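Local coordinates for protein flavin-containing monooxygenase (Allium sativum, PDB 6WPU) that binds FAD and, as a flavin-dependent S-monooxygenase of garlic, probably oxygenates the sulfur atom of S-allyl-L-cysteine, at residues R23-I28 with F173-V178; R42-T47 with I354-S359; D195-K200 with D288-C293; A189-I194 with S266-T271. All blocks are in the same frame, centred on the assembly; numbering follows the deposited sequence. Where two conformers were deposited one is given.

Interaction 1 of 4, residues R23-I28 with F173-V178; sequences RHVAII and FDAVVV
A26 and V177 lie at the middle of a parallel strand pairing, where V177 N donates to A26 O over 2.8 Å in an almost perfectly straight bond (179°). The same pattern runs on as A26 N bonds to A175 O and I28 N to V177 O, the latter at 3.1 Å. Before the pairing becomes regular, a side chain joins in: D174 OD2 accepts H24 N at 2.9 Å through its anti lone pair, and D174 N returns a bond to H24 O. The second carboxylate oxygen, OD1, forms a salt bridge with K156.

The aromatic contacts centre on F173. With its CG anti to the carbonyl carbon (chi1 -67°), the ring swings across to A26, whose CB methyl stands over the ring centre, 3.5 Å from the centroid, in a CH-pi contact. The H24 ring is nearly parallel to that of F173 but slid aside, and its NE2 bonds to E171.

Apolar contacts line both faces of the sheet. V25 CG1 meets V177 CG2 at 3.7 Å on one face; on the other, I28 CD1 meets V176 CG1, with FAD touching I28. Adjacent parallel strands, the first leading into a glycine-rich turn beside the cofactor, are characteristic of a Rossmann-type dinucleotide-binding fold.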
# COMPACT_ATOMS: atom_id res chain seq x y z
N ARG A 23 -15.52 15.24 18.08
CA ARG A 23 -15.20 16.03 16.90
C ARG A 23 -15.95 15.46 15.71
O ARG A 23 -16.33 14.29 15.69
CB ARG A 23 -13.69 16.03 16.60
CG ARG A 23 -12.85 16.71 17.67
CD ARG A 23 -13.37 18.11 17.95
NE ARG A 23 -12.48 18.84 18.84
CZ ARG A 23 -12.84 19.90 19.56
NH1 ARG A 23 -14.09 20.35 19.50
NH2 ARG A 23 -11.95 20.50 20.35
N HIS A 24 -16.15 16.31 14.70
CA HIS A 24 -16.72 15.90 13.42
C HIS A 24 -15.59 15.83 12.40
O HIS A 24 -14.92 16.84 12.13
CB HIS A 24 -17.82 16.87 13.00
CG HIS A 24 -18.54 16.44 11.76
ND1 HIS A 24 -19.19 15.23 11.66
CD2 HIS A 24 -18.69 17.05 10.56
CE1 HIS A 24 -19.72 15.12 10.46
NE2 HIS A 24 -19.44 16.21 9.77
N VAL A 25 -15.37 14.64 11.83
CA VAL A 25 -14.13 14.30 11.12
C VAL A 25 -14.44 13.76 9.73
O VAL A 25 -15.30 12.88 9.57
CB VAL A 25 -13.31 13.27 11.91
CG1 VAL A 25 -11.93 13.06 11.23
CG2 VAL A 25 -13.16 13.72 13.36
N ALA A 26 -13.71 14.25 8.73
CA ALA A 26 -13.82 13.70 7.39
C ALA A 26 -12.82 12.56 7.21
O ALA A 26 -11.68 12.65 7.67
CB ALA A 26 -13.59 14.76 6.32
N ILE A 27 -13.26 11.50 6.54
CA ILE A 27 -12.40 10.40 6.13
C ILE A 27 -12.38 10.37 4.61
O ILE A 27 -13.43 10.24 3.97
CB ILE A 27 -12.87 9.07 6.71
CG1 ILE A 27 -12.81 9.14 8.23
CG2 ILE A 27 -11.99 7.91 6.19
CD1 ILE A 27 -13.66 8.14 8.86
N ILE A 28 -11.19 10.49 4.04
CA ILE A 28 -11.04 10.51 2.59
C ILE A 28 -10.54 9.13 2.18
O ILE A 28 -9.36 8.82 2.35
CB ILE A 28 -10.08 11.62 2.14
CG1 ILE A 28 -10.59 12.97 2.66
CG2 ILE A 28 -9.97 11.64 0.61
CD1 ILE A 28 -9.66 14.08 2.35
N PHE A 173 -15.54 20.62 8.70
CA PHE A 173 -15.08 19.58 9.61
C PHE A 173 -14.14 20.17 10.65
O PHE A 173 -13.44 21.16 10.41
CB PHE A 173 -14.36 18.44 8.86
CG PHE A 173 -15.26 17.66 7.97
CD1 PHE A 173 -15.42 18.02 6.63
CD2 PHE A 173 -15.99 16.58 8.48
CE1 PHE A 173 -16.28 17.30 5.80
CE2 PHE A 173 -16.88 15.87 7.67
CZ PHE A 173 -17.00 16.22 6.31
N ASP A 174 -14.11 19.52 11.82
CA ASP A 174 -13.06 19.81 12.80
C ASP A 174 -11.73 19.20 12.39
O ASP A 174 -10.67 19.75 12.74
CB ASP A 174 -13.45 19.25 14.16
CG ASP A 174 -14.71 19.90 14.71
OD1 ASP A 174 -14.79 21.15 14.73
OD2 ASP A 174 -15.62 19.14 15.13
N ALA A 175 -11.75 18.07 11.69
CA ALA A 175 -10.53 17.33 11.40
C ALA A 175 -10.73 16.52 10.14
O ALA A 175 -11.86 16.16 9.78
CB ALA A 175 -10.12 16.43 12.58
N VAL A 176 -9.63 16.24 9.46
CA VAL A 176 -9.63 15.46 8.23
C VAL A 176 -8.59 14.36 8.36
O VAL A 176 -7.44 14.65 8.70
CB VAL A 176 -9.32 16.35 7.00
CG1 VAL A 176 -9.15 15.48 5.73
CG2 VAL A 176 -10.41 17.38 6.81
N VAL A 177 -8.99 13.12 8.10
CA VAL A 177 -8.05 12.00 8.05
C VAL A 177 -7.93 11.54 6.60
O VAL A 177 -8.92 11.11 5.99
CB VAL A 177 -8.49 10.83 8.94
CG1 VAL A 177 -7.38 9.80 8.98
CG2 VAL A 177 -8.84 11.31 10.36
N VAL A 178 -6.72 11.60 6.05
CA VAL A 178 -6.48 11.25 4.65
C VAL A 178 -6.14 9.76 4.57
O VAL A 178 -5.13 9.31 5.13
CB VAL A 178 -5.35 12.10 4.05
CG1 VAL A 178 -5.05 11.68 2.59
CG2 VAL A 178 -5.73 13.58 4.09

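Interaction 2 of 4, residues R42-T47 with I354-S359; sequences RREGHT and IAAVLS. With SO4 (sulfate ion), chain C.
A Schellman motif closes helix 32-43, and just there E44 and H46 reach across to the C-terminal turn of helix 343-358. H46 comes in by its ring edge: NE2 donates to A355 O at 2.9 Å, nearly straight at 170°, with the oxygen close to the ring plane. A355 O also accepts S359 N from its own helix, so two donors grip this one carbonyl. On the far side of the imidazole ring, ND1 is bonded to the backbone N of R23, an arrangement consistent with a neutral ring that is fixed in rotation from both nitrogens.

E44 sends its CG anti to the backbone N (chi1 -166°) and then bends, bringing OE2 to within 2.7 Å of S359 OG, which donates to its anti lone pair. R361 forms a salt bridge with the same oxygen, so this carboxylate oxygen is shared by a hydroxyl and a positive charge. Closer to the backbone, E44 CB packs on A355 CB at 3.7 Å.

In the fold, this contact ties the end of the helix that follows the first strand of the FAD-binding domain to a helix from much later in the chain. The backbone turns at G45, whose positive phi (98°) would jam a side chain against the preceding carbonyl. Away from that junction, R42 and R43 clamp a sulfate ion, probably from the crystallisation liquor: R43 NE donates to sulfate O3 at 2.7 Å, and R42 NH1 donates to the same oxygen at 2.9 Å.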
# COMPACT_ATOMS: atom_id res chain seq x y z
N ARG A 42 -15.48 6.30 15.41
CA ARG A 42 -16.78 6.07 16.03
C ARG A 42 -16.63 5.52 17.44
O ARG A 42 -17.34 5.95 18.36
CB ARG A 42 -17.61 5.12 15.15
CG ARG A 42 -19.06 4.92 15.65
CD ARG A 42 -19.23 3.62 16.44
NE ARG A 42 -18.85 2.46 15.65
CZ ARG A 42 -18.44 1.30 16.16
NH1 ARG A 42 -18.36 1.16 17.49
NH2 ARG A 42 -18.10 0.29 15.36
N ARG A 43 -15.70 4.58 17.64
CA ARG A 43 -15.53 3.99 18.96
C ARG A 43 -15.14 5.02 20.00
O ARG A 43 -15.44 4.85 21.19
CB ARG A 43 -14.45 2.90 18.92
CG ARG A 43 -14.89 1.64 18.27
CD ARG A 43 -13.72 0.69 18.14
NE ARG A 43 -14.22 -0.66 17.93
CZ ARG A 43 -13.46 -1.72 17.70
NH1 ARG A 43 -12.13 -1.60 17.62
NH2 ARG A 43 -14.03 -2.90 17.54
N GLU A 44 -14.45 6.07 19.59
CA GLU A 44 -13.99 7.11 20.51
C GLU A 44 -15.01 8.24 20.67
O GLU A 44 -14.72 9.21 21.37
CB GLU A 44 -12.64 7.63 20.02
CG GLU A 44 -11.83 8.47 20.98
CD GLU A 44 -11.36 7.71 22.22
OE1 GLU A 44 -11.47 6.46 22.27
OE2 GLU A 44 -10.86 8.39 23.14
N GLY A 45 -16.19 8.15 20.05
CA GLY A 45 -17.25 9.13 20.24
C GLY A 45 -17.36 10.20 19.16
O GLY A 45 -18.24 11.06 19.26
N HIS A 46 -16.51 10.17 18.14
CA HIS A 46 -16.54 11.18 17.09
C HIS A 46 -17.61 10.86 16.06
O HIS A 46 -18.00 9.71 15.87
CB HIS A 46 -15.18 11.27 16.39
CG HIS A 46 -14.05 11.53 17.33
ND1 HIS A 46 -13.97 12.66 18.11
CD2 HIS A 46 -12.95 10.79 17.63
CE1 HIS A 46 -12.88 12.61 18.85
NE2 HIS A 46 -12.24 11.49 18.58
N THR A 47 -18.09 11.91 15.39
CA THR A 47 -18.91 11.75 14.19
C THR A 47 -18.02 11.91 12.95
O THR A 47 -16.96 12.54 12.99
CB THR A 47 -20.05 12.76 14.17
OG1 THR A 47 -19.51 14.09 14.15
CG2 THR A 47 -20.94 12.61 15.40
N ILE A 354 -5.06 8.46 16.48
CA ILE A 354 -5.65 9.71 16.02
C ILE A 354 -6.94 10.00 16.78
O ILE A 354 -7.17 11.12 17.25
CB ILE A 354 -5.90 9.66 14.51
CG1 ILE A 354 -4.58 9.65 13.73
CG2 ILE A 354 -6.76 10.86 14.06
CD1 ILE A 354 -4.81 9.27 12.26
N ALA A 355 -7.81 8.99 16.91
CA ALA A 355 -9.10 9.19 17.56
C ALA A 355 -8.93 9.60 19.01
O ALA A 355 -9.63 10.51 19.49
CB ALA A 355 -9.95 7.91 17.46
N ALA A 356 -7.99 8.97 19.72
CA ALA A 356 -7.75 9.30 21.12
C ALA A 356 -7.15 10.69 21.27
O ALA A 356 -7.43 11.38 22.26
CB ALA A 356 -6.85 8.25 21.75
N VAL A 357 -6.33 11.13 20.31
CA VAL A 357 -5.83 12.50 20.32
C VAL A 357 -6.99 13.48 20.10
O VAL A 357 -7.19 14.42 20.88
CB VAL A 357 -4.73 12.68 19.26
CG1 VAL A 357 -4.41 14.16 19.07
CG2 VAL A 357 -3.48 11.91 19.65
N LEU A 358 -7.79 13.26 19.05
CA LEU A 358 -8.89 14.16 18.74
C LEU A 358 -9.88 14.28 19.89
O LEU A 358 -10.47 15.35 20.09
CB LEU A 358 -9.62 13.70 17.48
CG LEU A 358 -8.81 13.94 16.20
CD1 LEU A 358 -9.51 13.37 14.99
CD2 LEU A 358 -8.55 15.44 16.03
N SER A 359 -10.09 13.20 20.65
CA SER A 359 -11.01 13.21 21.77
C SER A 359 -10.40 13.81 23.03
O SER A 359 -11.11 13.95 24.03
CB SER A 359 -11.49 11.79 22.09
OG SER A 359 -10.51 11.09 22.84
S SO4 C . -17.70 -2.29 18.24
O1 SO4 C . -18.45 -2.09 17.00
O2 SO4 C . -16.90 -3.50 18.17
O3 SO4 C . -16.84 -1.14 18.51
O4 SO4 C . -18.65 -2.38 19.34

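Interaction 3 of 4, residues D195-K200 with D288-C293; sequences DVWPGK and DVIMHC
W197 and I290 meet through complementary torsions: the indole leaves with CG anti to the backbone N (chi1 -179°), while I290 carries CG1 anti to the carbonyl carbon (chi1 -63°) and continues extended, which brings its end over the ring. I290 CD1 stands 3.5 Å from the centroid of the W197 six-membered ring, almost on the ring normal, a CH-pi contact. CG1 follows behind, 3.5 Å from W197 CH2 towards the rim of the same face. The opposite face is taken by the chain itself, with G199 N lying 3.4 Å above the ring plane. A side chain at G199 would run into W197 CH2, so the absence of one is what lets the loop fold back over the indole. NE1 of W197 is bonded to G275 O, which fixes the ring's rotation at its other end. Were W197 an alanine, I290 CD1 would probably lose its aromatic cover, G275 O its indole donor, and a gap would open between G199 and I290.

Beside the indole the loop becomes strand 200-203, which pairs in parallel with 289-292 in the second, mixed sheet. K200 N donates to D288 O at 2.9 Å, and I290 N to K200 O at 2.8 Å, a pair of bonds straddling V289. One water accepts from K200 NZ at 3.3 Å and donates to D288 O, so that carbonyl receives two donors. The chemistry is thus divided: apolar and aromatic groups seal the buried side of the junction, main-chain bonds pair the strands, and on the exposed side the lysine amine reaches the D288 carbonyl, just ahead of the strand, through one water.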
# COMPACT_ATOMS: atom_id res chain seq x y z
N ASP A 195 14.51 5.73 -25.47
CA ASP A 195 13.86 6.61 -26.43
C ASP A 195 13.91 6.10 -27.86
O ASP A 195 13.12 6.55 -28.69
CB ASP A 195 14.47 8.01 -26.36
CG ASP A 195 14.16 8.72 -25.05
OD1 ASP A 195 13.07 8.48 -24.47
OD2 ASP A 195 15.02 9.51 -24.59
N VAL A 196 14.83 5.19 -28.19
CA VAL A 196 14.88 4.58 -29.51
C VAL A 196 14.38 3.15 -29.52
O VAL A 196 14.40 2.50 -30.59
CB VAL A 196 16.30 4.65 -30.11
CG1 VAL A 196 16.78 6.09 -30.22
CG2 VAL A 196 17.27 3.79 -29.30
N TRP A 197 13.93 2.62 -28.39
CA TRP A 197 13.51 1.23 -28.37
C TRP A 197 12.08 1.12 -28.90
O TRP A 197 11.21 1.84 -28.44
CB TRP A 197 13.61 0.68 -26.96
CG TRP A 197 13.24 -0.76 -26.84
CD1 TRP A 197 13.98 -1.85 -27.23
CD2 TRP A 197 12.02 -1.26 -26.30
NE1 TRP A 197 13.29 -3.01 -26.95
CE2 TRP A 197 12.08 -2.67 -26.38
CE3 TRP A 197 10.88 -0.66 -25.74
CZ2 TRP A 197 11.04 -3.49 -25.93
CZ3 TRP A 197 9.85 -1.47 -25.29
CH2 TRP A 197 9.94 -2.87 -25.38
N PRO A 198 11.82 0.25 -29.88
CA PRO A 198 10.53 0.28 -30.59
C PRO A 198 9.38 -0.54 -30.00
O PRO A 198 8.28 -0.48 -30.55
CB PRO A 198 10.91 -0.29 -31.97
CG PRO A 198 12.05 -1.23 -31.70
CD PRO A 198 12.83 -0.58 -30.58
N GLY A 199 9.58 -1.27 -28.91
CA GLY A 199 8.58 -2.21 -28.44
C GLY A 199 7.53 -1.59 -27.52
O GLY A 199 7.33 -0.38 -27.47
N LYS A 200 6.84 -2.47 -26.80
CA LYS A 200 5.76 -2.06 -25.90
C LYS A 200 6.31 -1.79 -24.51
O LYS A 200 7.00 -2.63 -23.92
CB LYS A 200 4.69 -3.14 -25.82
CG LYS A 200 3.94 -3.44 -27.12
CD LYS A 200 2.85 -4.47 -26.86
CE LYS A 200 2.23 -4.97 -28.17
NZ LYS A 200 3.17 -5.91 -28.86
N ASP A 288 9.87 -7.88 -26.82
CA ASP A 288 8.58 -7.34 -27.24
C ASP A 288 7.99 -6.37 -26.23
O ASP A 288 7.39 -5.36 -26.63
CB ASP A 288 7.60 -8.51 -27.47
CG ASP A 288 8.16 -9.56 -28.43
OD1 ASP A 288 8.35 -9.22 -29.62
OD2 ASP A 288 8.45 -10.70 -27.99
N VAL A 289 8.13 -6.65 -24.92
CA VAL A 289 7.48 -5.87 -23.86
C VAL A 289 8.47 -5.60 -22.74
O VAL A 289 9.14 -6.52 -22.26
CB VAL A 289 6.24 -6.59 -23.28
CG1 VAL A 289 5.53 -5.67 -22.24
CG2 VAL A 289 5.29 -7.01 -24.36
N ILE A 290 8.54 -4.35 -22.30
CA ILE A 290 9.24 -3.97 -21.07
C ILE A 290 8.19 -3.49 -20.09
O ILE A 290 7.41 -2.58 -20.40
CB ILE A 290 10.29 -2.88 -21.31
CG1 ILE A 290 11.40 -3.38 -22.25
CG2 ILE A 290 10.88 -2.43 -19.98
CD1 ILE A 290 12.39 -2.33 -22.62
N MET A 291 8.14 -4.10 -18.91
CA MET A 291 7.19 -3.72 -17.87
C MET A 291 7.96 -3.14 -16.69
O MET A 291 8.87 -3.79 -16.16
CB MET A 291 6.34 -4.91 -17.43
CG MET A 291 5.36 -4.54 -16.29
SD MET A 291 4.46 -5.95 -15.58
CE MET A 291 3.91 -6.83 -17.04
N HIS A 292 7.62 -1.91 -16.29
CA HIS A 292 8.18 -1.33 -15.06
C HIS A 292 7.39 -1.85 -13.87
O HIS A 292 6.20 -1.54 -13.73
CB HIS A 292 8.12 0.20 -15.06
CG HIS A 292 8.76 0.86 -16.24
ND1 HIS A 292 9.74 1.81 -16.10
CD2 HIS A 292 8.53 0.73 -17.57
CE1 HIS A 292 10.11 2.23 -17.30
NE2 HIS A 292 9.39 1.59 -18.21
N CYS A 293 8.01 -2.67 -13.03
CA CYS A 293 7.41 -3.01 -11.73
C CYS A 293 8.14 -2.24 -10.63
O CYS A 293 8.67 -2.79 -9.68
CB CYS A 293 7.44 -4.52 -11.48
SG CYS A 293 6.22 -5.15 -10.22
O HOH W 1 6.29 -5.04 -29.24

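Interaction 4 of 4, residues A189-I194 with S266-T271; sequences AEIPGI and SMIKIT
I191 to I194 form a type II beta turn, and its corner carbonyl, P192 O, accepts T271 N at 3.0 Å, the donor tilted 29° from the carbonyl plane. The turn thereby docks on the end of strand 262-271, just past a classic beta bulge in which K269 and I270 both face V278. G193 takes the positive phi of the turn (76°), and a side chain there would collide with T271 O and I270 CD1.

T271 sets OG1 between its backbone N and carbonyl carbon (chi1 60°), which brings the hydroxyl against the G193 carbonyl carbon, 2.9 Å from G193 C. The same torsion turns CG2 towards I191, whose CG2 it meets at 3.7 Å. I191 CG2 also reaches I268 CD1 at 3.8 Å, so one methyl group bridges two residues of the strand. A glycine at T271 would probably leave I191 CG2 without the T271 methyl and, with the hydroxyl gone as well, open a gap beside G193.

I270 bends its CD1 back to the P192 carbonyl, 3.7 Å from P192 O. The proline ring lies against the bulge itself, its CB and CG each 3.4 Å from K269 O.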
# COMPACT_ATOMS: atom_id res chain seq x y z
N ALA A 189 11.33 3.32 -13.85
CA ALA A 189 12.75 3.08 -13.96
C ALA A 189 13.34 4.00 -15.03
O ALA A 189 12.64 4.46 -15.93
CB ALA A 189 13.02 1.62 -14.31
N GLU A 190 14.64 4.29 -14.90
CA GLU A 190 15.38 5.03 -15.91
C GLU A 190 16.13 4.01 -16.75
O GLU A 190 17.07 3.38 -16.26
CB GLU A 190 16.34 6.03 -15.26
CG GLU A 190 15.66 7.30 -14.80
CD GLU A 190 15.18 8.15 -15.97
OE1 GLU A 190 16.01 8.43 -16.87
OE2 GLU A 190 13.99 8.53 -15.98
N ILE A 191 15.70 3.83 -17.99
CA ILE A 191 16.23 2.79 -18.87
C ILE A 191 17.12 3.45 -19.92
O ILE A 191 16.63 4.26 -20.72
CB ILE A 191 15.10 2.00 -19.55
CG1 ILE A 191 14.05 1.55 -18.54
CG2 ILE A 191 15.68 0.78 -20.26
CD1 ILE A 191 12.72 1.09 -19.21
N PRO A 192 18.41 3.12 -19.96
CA PRO A 192 19.29 3.68 -21.00
C PRO A 192 18.82 3.30 -22.40
O PRO A 192 18.51 2.15 -22.68
CB PRO A 192 20.66 3.05 -20.69
CG PRO A 192 20.55 2.53 -19.29
CD PRO A 192 19.11 2.18 -19.07
N GLY A 193 18.78 4.30 -23.29
CA GLY A 193 18.43 4.09 -24.68
C GLY A 193 16.95 3.88 -24.95
O GLY A 193 16.59 3.57 -26.08
N ILE A 194 16.09 4.05 -23.95
CA ILE A 194 14.69 3.69 -24.11
C ILE A 194 14.00 4.53 -25.18
O ILE A 194 13.01 4.08 -25.78
CB ILE A 194 13.95 3.78 -22.75
CG1 ILE A 194 12.62 3.04 -22.81
CG2 ILE A 194 13.75 5.23 -22.33
CD1 ILE A 194 12.77 1.54 -23.01
N SER A 266 20.68 -8.43 -13.38
CA SER A 266 20.87 -7.32 -12.47
C SER A 266 20.21 -6.05 -12.99
O SER A 266 19.40 -5.43 -12.30
CB SER A 266 22.37 -7.09 -12.23
OG SER A 266 22.55 -6.26 -11.10
N MET A 267 20.51 -5.66 -14.22
CA MET A 267 20.00 -4.39 -14.71
C MET A 267 20.14 -4.33 -16.22
O MET A 267 21.01 -4.99 -16.81
CB MET A 267 20.73 -3.20 -14.09
CG MET A 267 22.21 -3.20 -14.42
SD MET A 267 23.15 -1.91 -13.58
CE MET A 267 22.65 -0.46 -14.50
N ILE A 268 19.28 -3.53 -16.84
CA ILE A 268 19.43 -3.21 -18.25
C ILE A 268 20.64 -2.32 -18.42
O ILE A 268 20.77 -1.28 -17.77
CB ILE A 268 18.16 -2.54 -18.80
CG1 ILE A 268 16.95 -3.47 -18.67
CG2 ILE A 268 18.39 -2.13 -20.26
CD1 ILE A 268 15.63 -2.82 -19.09
N LYS A 269 21.54 -2.71 -19.32
CA LYS A 269 22.66 -1.86 -19.68
C LYS A 269 22.29 -0.88 -20.79
O LYS A 269 22.64 0.30 -20.72
CB LYS A 269 23.84 -2.74 -20.10
CG LYS A 269 24.87 -2.09 -20.99
CD LYS A 269 26.08 -3.00 -21.08
CE LYS A 269 26.76 -2.89 -22.43
NZ LYS A 269 27.78 -3.95 -22.62
N ILE A 270 21.56 -1.35 -21.81
CA ILE A 270 21.20 -0.51 -22.96
C ILE A 270 20.02 -1.18 -23.66
O ILE A 270 19.91 -2.41 -23.68
CB ILE A 270 22.42 -0.30 -23.91
CG1 ILE A 270 22.10 0.71 -25.01
CG2 ILE A 270 22.90 -1.62 -24.55
CD1 ILE A 270 21.71 2.06 -24.48
N THR A 271 19.12 -0.36 -24.19
CA THR A 271 18.11 -0.82 -25.15
C THR A 271 18.43 -0.25 -26.54
O THR A 271 18.94 0.87 -26.67
CB THR A 271 16.69 -0.43 -24.71
OG1 THR A 271 16.57 0.99 -24.60
CG2 THR A 271 16.36 -1.06 -23.36

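Overall arrangement
The four contacts form two pairs on opposite sides of the chain's centre. Interactions 1 and 2 adjoin in the FAD-binding part: H24 ND1 bonds to T47 OG1, and both contacts are buried. Interaction 1 is sheet core, a continuous strand pairing beside the cofactor, whereas interaction 2 relies on polar side chains bonded to the last turn of a helix, with arginines outside holding sulfate. Interactions 3 and 4 are only partly buried; the centre of interaction 3 lies about 43 Å from that of interaction 1. Both attach the loop before strand 200-203 to the mixed sheet, and they touch where H292 bonds to A189 N. Interaction 3 combines strand pairing with an indole; interaction 4 uses a turn and a bulge.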